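Local coordinates for RagB/SusD domain protein (Flavobacterium johnsoniae, PDB 5J5U) that binds chitin and, as a SusD-like homologue encoded in a chitin utilization locus, probably presents chitin-derived chains for uptake at the outer membrane, at residues G244-S248 with K326-F332; Q322-K326 with V374-A378; A357-K362 with V389-L394; V335-E339 with K363-G368. One frame throughout, in Å; residues are numbered along the deposited sequence.

Contact 1: G244-S248 with K326-F332; sequences GNGLS and KLRTTPF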
loop_
_atom_site.group_PDB
_atom_site.type_symbol
_atom_site.label_atom_id
_atom_site.label_comp_id
_atom_site.label_asym_id
_atom_site.label_seq_id
_atom_site.Cartn_x
_atom_site.Cartn_y
_atom_site.Cartn_z
ATOM N N GLY A 244 -16.706 -9.050 2.340
ATOM C CA GLY A 244 -16.638 -8.010 1.320
ATOM C C GLY A 244 -15.355 -7.180 1.361
ATOM O O GLY A 244 -14.740 -7.022 2.427
ATOM N N ASN A 245 -14.966 -6.629 0.209
ATOM C CA ASN A 245 -13.820 -5.725 0.134
ATOM C C ASN A 245 -14.023 -4.572 1.124
ATOM O O ASN A 245 -15.003 -3.838 1.041
ATOM C CB ASN A 245 -13.639 -5.227 -1.327
ATOM C CG ASN A 245 -12.439 -4.276 -1.516
ATOM O OD1 ASN A 245 -12.344 -3.248 -0.841
ATOM N ND2 ASN A 245 -11.551 -4.594 -2.472
ATOM N N GLY A 246 -13.125 -4.447 2.098
ATOM C CA GLY A 246 -13.208 -3.369 3.084
ATOM C C GLY A 246 -13.047 -1.966 2.503
ATOM O O GLY A 246 -13.674 -0.991 2.945
ATOM N N LEU A 247 -12.189 -1.862 1.498
ATOM C CA LEU A 247 -11.945 -0.573 0.855
ATOM C C LEU A 247 -13.227 -0.088 0.169
ATOM O O LEU A 247 -13.587 1.098 0.274
ATOM C CB LEU A 247 -10.798 -0.665 -0.151
ATOM C CG LEU A 247 -10.586 0.615 -0.948
ATOM C CD1 LEU A 247 -10.261 1.777 -0.027
ATOM C CD2 LEU A 247 -9.492 0.439 -2.018
ATOM N N SER A 248 -13.928 -1.005 -0.498
ATOM C CA SER A 248 -15.199 -0.641 -1.115
ATOM C C SER A 248 -16.184 -0.241 -0.036
ATOM O O SER A 248 -16.919 0.717 -0.189
ATOM C CB SER A 248 -15.778 -1.788 -1.944
ATOM O OG SER A 248 -14.865 -2.198 -2.943
ATOM N N LYS A 326 -15.552 -0.229 -6.915
ATOM C CA LYS A 326 -16.104 0.133 -5.610
ATOM C C LYS A 326 -17.109 -0.865 -5.058
ATOM O O LYS A 326 -17.897 -0.537 -4.152
ATOM C CB LYS A 326 -16.747 1.521 -5.681
ATOM C CG LYS A 326 -15.750 2.595 -6.018
ATOM C CD LYS A 326 -16.379 3.962 -5.948
ATOM C CE LYS A 326 -17.515 4.094 -6.940
ATOM N NZ LYS A 326 -18.021 5.492 -6.944
ATOM N N LEU A 327 -17.049 -2.087 -5.588
ATOM C CA LEU A 327 -18.023 -3.125 -5.246
ATOM C C LEU A 327 -17.544 -4.007 -4.115
ATOM O O LEU A 327 -16.349 -4.263 -3.971
ATOM C CB LEU A 327 -18.316 -4.009 -6.463
ATOM C CG LEU A 327 -18.986 -3.321 -7.644
ATOM C CD1 LEU A 327 -18.990 -4.244 -8.879
ATOM C CD2 LEU A 327 -20.378 -2.912 -7.229
ATOM N N ARG A 328 -18.495 -4.536 -3.366
ATOM C CA ARG A 328 -18.197 -5.485 -2.313
ATOM C C ARG A 328 -17.450 -6.693 -2.886
ATOM O O ARG A 328 -16.623 -7.288 -2.200
ATOM C CB ARG A 328 -19.500 -5.887 -1.614
ATOM C CG ARG A 328 -19.567 -7.311 -1.127
ATOM C CD ARG A 328 -20.892 -7.629 -0.406
ATOM N NE ARG A 328 -20.840 -8.959 0.209
ATOM C CZ ARG A 328 -21.239 -10.086 -0.385
ATOM N NH1 ARG A 328 -21.772 -10.054 -1.603
ATOM N NH2 ARG A 328 -21.133 -11.251 0.251
ATOM N N THR A 329 -17.660 -6.978 -4.169
ATOM C CA THR A 329 -16.967 -8.076 -4.865
ATOM C C THR A 329 -15.675 -7.642 -5.581
ATOM O O THR A 329 -15.074 -8.424 -6.318
ATOM C CB THR A 329 -17.860 -8.719 -5.928
ATOM O OG1 THR A 329 -18.048 -7.768 -6.980
ATOM C CG2 THR A 329 -19.213 -9.095 -5.352
ATOM N N THR A 330 -15.266 -6.394 -5.403
ATOM C CA THR A 330 -14.037 -5.931 -6.024
ATOM C C THR A 330 -12.830 -6.658 -5.394
ATOM O O THR A 330 -12.752 -6.819 -4.183
ATOM C CB THR A 330 -13.872 -4.405 -5.886
ATOM O OG1 THR A 330 -15.035 -3.744 -6.402
ATOM C CG2 THR A 330 -12.637 -3.928 -6.633
ATOM N N PRO A 331 -11.928 -7.182 -6.221
ATOM C CA PRO A 331 -10.776 -7.851 -5.615
ATOM C C PRO A 331 -9.810 -6.859 -4.968
ATOM O O PRO A 331 -9.760 -5.699 -5.378
ATOM C CB PRO A 331 -10.123 -8.559 -6.799
ATOM C CG PRO A 331 -10.589 -7.777 -8.004
ATOM C CD PRO A 331 -11.970 -7.333 -7.686
ATOM N N PHE A 332 -9.035 -7.314 -3.993
ATOM C CA PHE A 332 -8.045 -6.449 -3.358
ATOM C C PHE A 332 -6.627 -6.961 -3.609
ATOM O O PHE A 332 -6.303 -8.093 -3.268
ATOM C CB PHE A 332 -8.299 -6.342 -1.858
ATOM C CG PHE A 332 -7.488 -5.283 -1.185
ATOM C CD1 PHE A 332 -6.198 -5.556 -0.733
ATOM C CD2 PHE A 332 -8.013 -4.010 -0.988
ATOM C CE1 PHE A 332 -5.435 -4.566 -0.105
ATOM C CE2 PHE A 332 -7.253 -3.016 -0.344
ATOM C CZ PHE A 332 -5.968 -3.295 0.097
#
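An N-capped helix start is held here by a type I beta turn, Leu-327 to Thr-330, in the SusD-like fold. Asn-245 is the N-cap of helix 246-253 and works in both directions. Asn-245 OD1 accepts from Ser-248 N at 2.8 Å, the capping bond, while Asn-245 ND2 donates to Thr-330 O at 3.1 Å. The backbone of the same residue adds a nearly straight bond, Asn-245 N to Arg-328 O at 3.0 Å, so two carbonyls of the 326-332 loop are taken up by one residue. A third, Leu-327 O, closes the turn by accepting from Thr-330 N at 2.8 Å and also receives the hydroxyl of Ser-248. Thr-330 OG1 in turn accepts from Leu-327 N at 2.7 Å and is bonded to Tyr-324 O, which ties the turn to the chain before it. Gly-244 lies against Arg-328, where a CB would come tight on Arg-328 CG. Beyond the turn, Phe-332 enters strand 332-335 and offers its ring edge to Leu-247, with Phe-332 CE2 4.3 Å from Leu-247 CB; helix 31-45 covers both side chains. The shortest link between the segments is Ser-248 OG to Leu-327 O, at 2.7 Å.

Contact 2: Q322-K326 with V374-A378; sequences QPYLK and VYGAA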
loop_
_atom_site.group_PDB
_atom_site.type_symbol
_atom_site.label_atom_id
_atom_site.label_comp_id
_atom_site.label_asym_id
_atom_site.label_seq_id
_atom_site.Cartn_x
_atom_site.Cartn_y
_atom_site.Cartn_z
ATOM N N GLN A 322 -14.771 4.519 -11.479
ATOM C CA GLN A 322 -15.486 3.453 -12.169
ATOM C C GLN A 322 -16.100 2.520 -11.145
ATOM O O GLN A 322 -15.446 2.138 -10.168
ATOM C CB GLN A 322 -14.565 2.688 -13.123
ATOM C CG GLN A 322 -14.158 3.466 -14.386
ATOM C CD GLN A 322 -15.230 3.424 -15.482
ATOM O OE1 GLN A 322 -16.365 3.007 -15.241
ATOM N NE2 GLN A 322 -14.861 3.845 -16.693
ATOM N N PRO A 323 -17.374 2.170 -11.361
ATOM C CA PRO A 323 -18.213 1.408 -10.418
ATOM C C PRO A 323 -17.621 0.054 -10.033
ATOM O O PRO A 323 -17.776 -0.362 -8.887
ATOM C CB PRO A 323 -19.529 1.218 -11.185
ATOM C CG PRO A 323 -19.521 2.307 -12.243
ATOM C CD PRO A 323 -18.095 2.566 -12.585
ATOM N N TYR A 324 -16.944 -0.619 -10.961
ATOM C CA TYR A 324 -16.434 -1.966 -10.685
ATOM C C TYR A 324 -15.305 -1.921 -9.636
ATOM O O TYR A 324 -14.993 -2.928 -8.973
ATOM C CB TYR A 324 -15.968 -2.649 -11.991
ATOM C CG TYR A 324 -15.139 -1.777 -12.938
ATOM C CD1 TYR A 324 -15.731 -1.125 -14.020
ATOM C CD2 TYR A 324 -13.768 -1.632 -12.770
ATOM C CE1 TYR A 324 -14.987 -0.342 -14.886
ATOM C CE2 TYR A 324 -13.004 -0.847 -13.642
ATOM C CZ TYR A 324 -13.625 -0.210 -14.693
ATOM O OH TYR A 324 -12.886 0.570 -15.546
ATOM N N LEU A 325 -14.708 -0.740 -9.476
ATOM C CA LEU A 325 -13.668 -0.538 -8.466
ATOM C C LEU A 325 -14.237 -0.396 -7.050
ATOM O O LEU A 325 -13.490 -0.427 -6.089
ATOM C CB LEU A 325 -12.826 0.689 -8.807
ATOM C CG LEU A 325 -12.164 0.680 -10.175
ATOM C CD1 LEU A 325 -11.614 2.070 -10.545
ATOM C CD2 LEU A 325 -11.075 -0.370 -10.187
ATOM N N LYS A 326 -15.552 -0.229 -6.915
ATOM C CA LYS A 326 -16.104 0.133 -5.610
ATOM C C LYS A 326 -17.109 -0.865 -5.058
ATOM O O LYS A 326 -17.897 -0.537 -4.152
ATOM C CB LYS A 326 -16.747 1.521 -5.681
ATOM C CG LYS A 326 -15.750 2.595 -6.018
ATOM C CD LYS A 326 -16.379 3.962 -5.948
ATOM C CE LYS A 326 -17.515 4.094 -6.940
ATOM N NZ LYS A 326 -18.021 5.492 -6.944
ATOM N N VAL A 374 -8.248 -7.215 -13.647
ATOM C CA VAL A 374 -8.890 -8.106 -12.693
ATOM C C VAL A 374 -10.004 -7.377 -11.942
ATOM O O VAL A 374 -10.875 -8.015 -11.367
ATOM C CB VAL A 374 -7.866 -8.696 -11.705
ATOM C CG1 VAL A 374 -7.280 -7.615 -10.816
ATOM C CG2 VAL A 374 -8.500 -9.806 -10.882
ATOM N N TYR A 375 -9.997 -6.045 -12.001
ATOM C CA TYR A 375 -11.033 -5.223 -11.370
ATOM C C TYR A 375 -12.289 -5.169 -12.232
ATOM O O TYR A 375 -13.293 -4.593 -11.828
ATOM C CB TYR A 375 -10.534 -3.794 -11.124
ATOM C CG TYR A 375 -9.425 -3.694 -10.120
ATOM C CD1 TYR A 375 -9.490 -4.377 -8.920
ATOM C CD2 TYR A 375 -8.294 -2.933 -10.382
ATOM C CE1 TYR A 375 -8.465 -4.294 -7.990
ATOM C CE2 TYR A 375 -7.265 -2.843 -9.459
ATOM C CZ TYR A 375 -7.358 -3.533 -8.266
ATOM O OH TYR A 375 -6.340 -3.459 -7.341
ATOM N N GLY A 376 -12.215 -5.734 -13.431
ATOM C CA GLY A 376 -13.334 -5.681 -14.347
ATOM C C GLY A 376 -13.198 -4.567 -15.370
ATOM O O GLY A 376 -14.157 -4.248 -16.076
ATOM N N ALA A 377 -12.006 -3.979 -15.465
ATOM C CA ALA A 377 -11.767 -2.927 -16.455
ATOM C C ALA A 377 -11.497 -3.512 -17.845
ATOM O O ALA A 377 -10.869 -4.563 -17.990
ATOM C CB ALA A 377 -10.613 -2.034 -16.023
ATOM N N ALA A 378 -11.983 -2.821 -18.866
ATOM C CA ALA A 378 -11.748 -3.233 -20.237
ATOM C C ALA A 378 -10.260 -3.199 -20.497
ATOM O O ALA A 378 -9.634 -2.150 -20.337
ATOM C CB ALA A 378 -12.486 -2.332 -21.200
HETATM O O HOH W 1 -14.712 -5.868 -10.018
#
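Tyr-324 lays one face of its ring over the peptide between Gly-376 and Ala-377, with Tyr-324 CD2 4.0 Å from Gly-376 C. The far end of the same ring reaches the methyl of Ala-377, Tyr-324 CE2 to Ala-377 CB being 3.6 Å and Tyr-324 OH to Ala-377 CB 3.5 Å, while its hydroxyl is bonded to Met-278 O outside the two segments. Gly-376 has phi/psi of 98/13, where a side chain would jam against the preceding carbonyl; a CB there would also lie 3.5 Å from Tyr-324 CB. The contact joins two loops of the SusD-like fold: a 3-10 turn, 323-325, between strands 320-321 and 332-335, and the connection from helix 357-371 to helix 382-391, which is 3-10 up to Tyr-375 and loop from Gly-376. Next to Tyr-324, the end of Leu-325 comes in so that Leu-325 CD2 meets Tyr-375 CB at 3.6 Å. The Tyr-375 ring leads away from 322-326 and touches Thr-330 and Pro-331. Water 1 supplies the polar link, donating to Tyr-324 O at 3.1 Å and to Tyr-375 O at 2.6 Å.

Contact 3: A357-K362 with V389-L394; sequences AADFYK and VNAKPL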
loop_
_atom_site.group_PDB
_atom_site.type_symbol
_atom_site.label_atom_id
_atom_site.label_comp_id
_atom_site.label_asym_id
_atom_site.label_seq_id
_atom_site.Cartn_x
_atom_site.Cartn_y
_atom_site.Cartn_z
ATOM N N ALA A 357 17.771 -0.551 -16.002
ATOM C CA ALA A 357 16.698 0.111 -15.264
ATOM C C ALA A 357 15.491 0.370 -16.176
ATOM O O ALA A 357 14.350 0.133 -15.785
ATOM C CB ALA A 357 17.209 1.415 -14.646
ATOM N N ALA A 358 15.769 0.804 -17.403
ATOM C CA ALA A 358 14.745 1.148 -18.394
ATOM C C ALA A 358 13.837 -0.032 -18.735
ATOM O O ALA A 358 12.617 0.136 -18.895
ATOM C CB ALA A 358 15.399 1.692 -19.663
ATOM N N ASP A 359 14.419 -1.227 -18.819
ATOM C CA ASP A 359 13.653 -2.404 -19.206
ATOM C C ASP A 359 12.748 -2.883 -18.062
ATOM O O ASP A 359 11.567 -3.206 -18.268
ATOM C CB ASP A 359 14.614 -3.523 -19.618
ATOM C CG ASP A 359 15.249 -3.282 -20.984
ATOM O OD1 ASP A 359 14.510 -3.086 -21.978
ATOM O OD2 ASP A 359 16.497 -3.256 -21.058
ATOM N N PHE A 360 13.297 -2.882 -16.851
ATOM C CA PHE A 360 12.520 -3.142 -15.642
ATOM C C PHE A 360 11.348 -2.156 -15.520
ATOM O O PHE A 360 10.223 -2.539 -15.234
ATOM C CB PHE A 360 13.408 -3.025 -14.401
ATOM C CG PHE A 360 14.229 -4.252 -14.099
ATOM C CD1 PHE A 360 13.635 -5.507 -14.036
ATOM C CD2 PHE A 360 15.592 -4.141 -13.837
ATOM C CE1 PHE A 360 14.380 -6.632 -13.733
ATOM C CE2 PHE A 360 16.345 -5.257 -13.533
ATOM C CZ PHE A 360 15.738 -6.509 -13.487
ATOM N N TYR A 361 11.641 -0.885 -15.762
ATOM C CA TYR A 361 10.646 0.175 -15.720
ATOM C C TYR A 361 9.505 -0.094 -16.699
ATOM O O TYR A 361 8.318 -0.011 -16.328
ATOM C CB TYR A 361 11.314 1.508 -16.028
ATOM C CG TYR A 361 10.396 2.703 -16.003
ATOM C CD1 TYR A 361 9.968 3.251 -14.800
ATOM C CD2 TYR A 361 9.998 3.322 -17.187
ATOM C CE1 TYR A 361 9.142 4.363 -14.778
ATOM C CE2 TYR A 361 9.179 4.425 -17.179
ATOM C CZ TYR A 361 8.749 4.945 -15.978
ATOM O OH TYR A 361 7.932 6.056 -15.988
ATOM N N LYS A 362 9.866 -0.414 -17.942
ATOM C CA LYS A 362 8.876 -0.666 -18.982
ATOM C C LYS A 362 7.979 -1.822 -18.591
ATOM O O LYS A 362 6.743 -1.732 -18.694
ATOM C CB LYS A 362 9.567 -0.964 -20.311
ATOM C CG LYS A 362 10.238 0.249 -20.946
ATOM C CD LYS A 362 11.088 -0.139 -22.149
ATOM C CE LYS A 362 11.593 1.083 -22.882
ATOM N NZ LYS A 362 12.270 0.687 -24.148
ATOM N N VAL A 389 4.428 3.311 -23.339
ATOM C CA VAL A 389 5.710 2.901 -22.764
ATOM C C VAL A 389 6.885 3.418 -23.598
ATOM O O VAL A 389 7.892 3.894 -23.058
ATOM C CB VAL A 389 5.792 1.371 -22.639
ATOM C CG1 VAL A 389 7.217 0.883 -22.880
ATOM C CG2 VAL A 389 5.283 0.921 -21.272
ATOM N N ASN A 390 6.751 3.335 -24.920
ATOM C CA ASN A 390 7.848 3.741 -25.793
ATOM C C ASN A 390 7.926 5.258 -25.997
ATOM O O ASN A 390 8.990 5.783 -26.314
ATOM C CB ASN A 390 7.727 3.016 -27.139
ATOM C CG ASN A 390 7.992 1.519 -27.014
ATOM O OD1 ASN A 390 8.759 1.077 -26.152
ATOM N ND2 ASN A 390 7.334 0.729 -27.859
ATOM N N ALA A 391 6.809 5.957 -25.808
ATOM C CA ALA A 391 6.794 7.418 -25.953
ATOM C C ALA A 391 7.318 8.142 -24.716
ATOM O O ALA A 391 7.755 9.294 -24.802
ATOM C CB ALA A 391 5.395 7.903 -26.268
ATOM N N LYS A 392 7.293 7.455 -23.575
ATOM C CA LYS A 392 7.770 8.031 -22.326
ATOM C C LYS A 392 8.581 7.003 -21.542
ATOM O O LYS A 392 8.089 6.421 -20.573
ATOM C CB LYS A 392 6.591 8.558 -21.489
ATOM C CG LYS A 392 6.862 9.935 -20.880
ATOM C CD LYS A 392 5.984 11.026 -21.508
ATOM C CE LYS A 392 6.176 12.396 -20.820
ATOM N NZ LYS A 392 5.224 13.443 -21.332
ATOM N N PRO A 393 9.843 6.789 -21.957
ATOM C CA PRO A 393 10.733 5.814 -21.319
ATOM C C PRO A 393 11.382 6.408 -20.085
ATOM O O PRO A 393 11.218 7.607 -19.837
ATOM C CB PRO A 393 11.779 5.549 -22.395
ATOM C CG PRO A 393 11.914 6.907 -23.050
ATOM C CD PRO A 393 10.531 7.520 -23.041
ATOM N N LEU A 394 12.108 5.587 -19.333
ATOM C CA LEU A 394 12.943 6.096 -18.257
ATOM C C LEU A 394 13.958 7.096 -18.854
ATOM O O LEU A 394 14.718 6.754 -19.767
ATOM C CB LEU A 394 13.652 4.943 -17.541
ATOM C CG LEU A 394 14.072 5.180 -16.092
ATOM C CD1 LEU A 394 12.850 5.421 -15.217
ATOM C CD2 LEU A 394 14.935 4.043 -15.557
HETATM O O HOH W 2 11.477 2.976 -20.129
#
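Leu-394, Lys-362 and Tyr-361 account for most of the surface buried where helix 357-371 packs against the end of helix 382-391 and the loop leaving it, within the helical part of the SusD-like fold. Leu-394, the most covered, makes a CH-pi contact: Leu-394 CD1 sits 3.7 Å from the centroid of the Tyr-361 ring and close to the ring normal. Its other methyl, Leu-394 CD2, reaches back one helical turn to Ala-357 CB at 3.6 Å. Tyr-361, with chi1 in t, is also touched by Gln-402 and Gln-406 of helix 399-410 and by Leu-342 of helix 337-349, so the loop 392-394 packs on a side chain that already lies among helices. Lys-362 contributes through its aliphatic chain, Lys-362 CG lying 3.6 Å from Val-389 CG1; the CA-to-CB bond of Val-389 points toward helix 357-371. Helix 382-391 gives way at Lys-392, and the extended chain then carries Leu-394 alongside Ala-358. There water 2 bridges the backbones, accepting from Leu-394 N at 2.8 Å and donating weakly to Ala-358 O at 3.3 Å.

Contact 4: V335-E339 with K363-G368; sequences VSYSE and KGVEAG
Two helices come within 4.3 Å, CA to CA, at Ser-338 and Gly-364, a very short approach made possible by glycines. Build 363-368 as a regular helix, phi/psi near -64/-42, with Ala-367 N to Lys-363 O and Gly-368 N to Gly-364 O both at 2.9 Å. Set Ser-338 against it in the first turn of helix 337-349, chi1 at t, so that Ser-338 OG donates to Gly-364 O at 2.9 Å, the carbonyl already used by Gly-368 N; Ser-338 OG is also bonded to Thr-410. Ser-338 CB then lies 3.4 Å from Gly-368 N, and a CB on Gly-368 would clash with the Ser-338 hydroxyl. Strand 332-335 leads into this helix through extended Val-335 and Ser-336. Ser-336 (chi1 p) and Glu-339 (chi1 t) form a capping box: Glu-339 N donates to Ser-336 OG at 2.9 Å, and Ser-336 N weakly to Glu-339 OE1 at 3.5 Å. Such close helix pairing is in keeping with the TPR-like helical repeats of SusD-family proteins. Ala-367 points its CB at the neighbouring helix, Ala-367 CB lying 3.7 Å from Ser-338 CA and 3.5 Å from Tyr-337 CD2. Tyr-337 takes chi1 t and chi2 near 64°, its ring running along helix 357-371 until Tyr-337 OH is 4.4 Å from Lys-363 CD.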
loop_
_atom_site.group_PDB
_atom_site.type_symbol
_atom_site.label_atom_id
_atom_site.label_comp_id
_atom_site.label_asym_id
_atom_site.label_seq_id
_atom_site.Cartn_x
_atom_site.Cartn_y
_atom_site.Cartn_z
ATOM N N VAL A 335 0.231 -7.306 -3.112
ATOM C CA VAL A 335 1.581 -7.183 -3.651
ATOM C C VAL A 335 1.543 -7.518 -5.136
ATOM O O VAL A 335 0.833 -8.438 -5.546
ATOM C CB VAL A 335 2.592 -8.107 -2.934
ATOM C CG1 VAL A 335 4.003 -7.661 -3.245
ATOM C CG2 VAL A 335 2.334 -8.160 -1.395
ATOM N N SER A 336 2.314 -6.801 -5.944
ATOM C CA SER A 336 2.110 -6.889 -7.378
ATOM C C SER A 336 3.388 -7.124 -8.165
ATOM O O SER A 336 4.495 -6.876 -7.674
ATOM C CB SER A 336 1.436 -5.615 -7.882
ATOM O OG SER A 336 2.339 -4.529 -7.868
ATOM N N TYR A 337 3.216 -7.614 -9.393
ATOM C CA TYR A 337 4.332 -7.812 -10.313
ATOM C C TYR A 337 4.844 -6.457 -10.800
ATOM O O TYR A 337 6.060 -6.219 -10.922
ATOM C CB TYR A 337 3.900 -8.681 -11.501
ATOM C CG TYR A 337 4.971 -8.821 -12.566
ATOM C CD1 TYR A 337 6.172 -9.450 -12.281
ATOM C CD2 TYR A 337 4.777 -8.335 -13.849
ATOM C CE1 TYR A 337 7.154 -9.586 -13.232
ATOM C CE2 TYR A 337 5.763 -8.470 -14.821
ATOM C CZ TYR A 337 6.949 -9.098 -14.498
ATOM O OH TYR A 337 7.944 -9.242 -15.435
ATOM N N SER A 338 3.900 -5.555 -11.040
ATOM C CA SER A 338 4.231 -4.188 -11.408
ATOM C C SER A 338 5.163 -3.584 -10.362
ATOM O O SER A 338 6.215 -3.032 -10.695
ATOM C CB SER A 338 2.961 -3.345 -11.557
ATOM O OG SER A 338 3.282 -1.972 -11.732
ATOM N N GLU A 339 4.778 -3.706 -9.094
ATOM C CA GLU A 339 5.613 -3.216 -7.994
ATOM C C GLU A 339 7.028 -3.809 -8.025
ATOM O O GLU A 339 7.997 -3.071 -7.947
ATOM C CB GLU A 339 4.948 -3.515 -6.640
ATOM C CG GLU A 339 5.924 -3.571 -5.484
ATOM C CD GLU A 339 5.246 -3.854 -4.160
ATOM O OE1 GLU A 339 4.117 -4.395 -4.189
ATOM O OE2 GLU A 339 5.854 -3.550 -3.099
ATOM N N LYS A 363 8.601 -2.896 -18.109
ATOM C CA LYS A 363 7.844 -4.077 -17.701
ATOM C C LYS A 363 6.907 -3.741 -16.535
ATOM O O LYS A 363 5.773 -4.237 -16.462
ATOM C CB LYS A 363 8.797 -5.212 -17.301
ATOM C CG LYS A 363 9.584 -5.819 -18.462
ATOM C CD LYS A 363 10.655 -6.801 -17.976
ATOM C CE LYS A 363 11.633 -7.157 -19.097
ATOM N NZ LYS A 363 12.748 -8.052 -18.660
ATOM N N GLY A 364 7.370 -2.864 -15.647
ATOM C CA GLY A 364 6.556 -2.415 -14.529
ATOM C C GLY A 364 5.320 -1.636 -14.966
ATOM O O GLY A 364 4.213 -1.905 -14.496
ATOM N N VAL A 365 5.507 -0.661 -15.855
ATOM C CA VAL A 365 4.385 0.145 -16.325
ATOM C C VAL A 365 3.348 -0.707 -17.056
ATOM O O VAL A 365 2.127 -0.548 -16.853
ATOM C CB VAL A 365 4.847 1.286 -17.245
ATOM C CG1 VAL A 365 3.642 2.038 -17.761
ATOM C CG2 VAL A 365 5.787 2.232 -16.502
ATOM N N GLU A 366 3.822 -1.617 -17.902
ATOM C CA GLU A 366 2.883 -2.486 -18.607
ATOM C C GLU A 366 2.124 -3.374 -17.619
ATOM O O GLU A 366 0.895 -3.554 -17.717
ATOM C CB GLU A 366 3.612 -3.354 -19.640
ATOM C CG GLU A 366 2.778 -4.528 -20.148
ATOM C CD GLU A 366 3.273 -5.109 -21.463
ATOM O OE1 GLU A 366 4.391 -4.759 -21.910
ATOM O OE2 GLU A 366 2.527 -5.919 -22.053
ATOM N N ALA A 367 2.850 -3.911 -16.644
ATOM C CA ALA A 367 2.222 -4.765 -15.642
ATOM C C ALA A 367 1.163 -4.011 -14.809
ATOM O O ALA A 367 0.133 -4.576 -14.423
ATOM C CB ALA A 367 3.277 -5.357 -14.750
ATOM N N GLY A 368 1.410 -2.728 -14.567
ATOM C CA GLY A 368 0.484 -1.905 -13.801
ATOM C C GLY A 368 -0.762 -1.563 -14.600
ATOM O O GLY A 368 -1.873 -1.519 -14.057
#

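Contacts 1 and 2 lie 10 Å apart between centres, share Lys-326 and touch through Thr-330 with Tyr-324 and Pro-331 with Tyr-375, so the loop between strands 320-321 and 332-335 serves both. Contacts 3 and 4, with centres 12 Å apart, both use helix 357-371 and meet where Val-389 packs on Val-365. Strand 332-335 runs from contact 1 directly into contact 4, their centres being 21 Å apart. Along the chain contact 1 closes before contacts 3 and 4 open, contact 4 is nested inside the loop closed by contact 2, and contacts 2 and 3 cross. The region after residue 320 is thereby folded back on itself, with contact 1 joining it to helix 246-253.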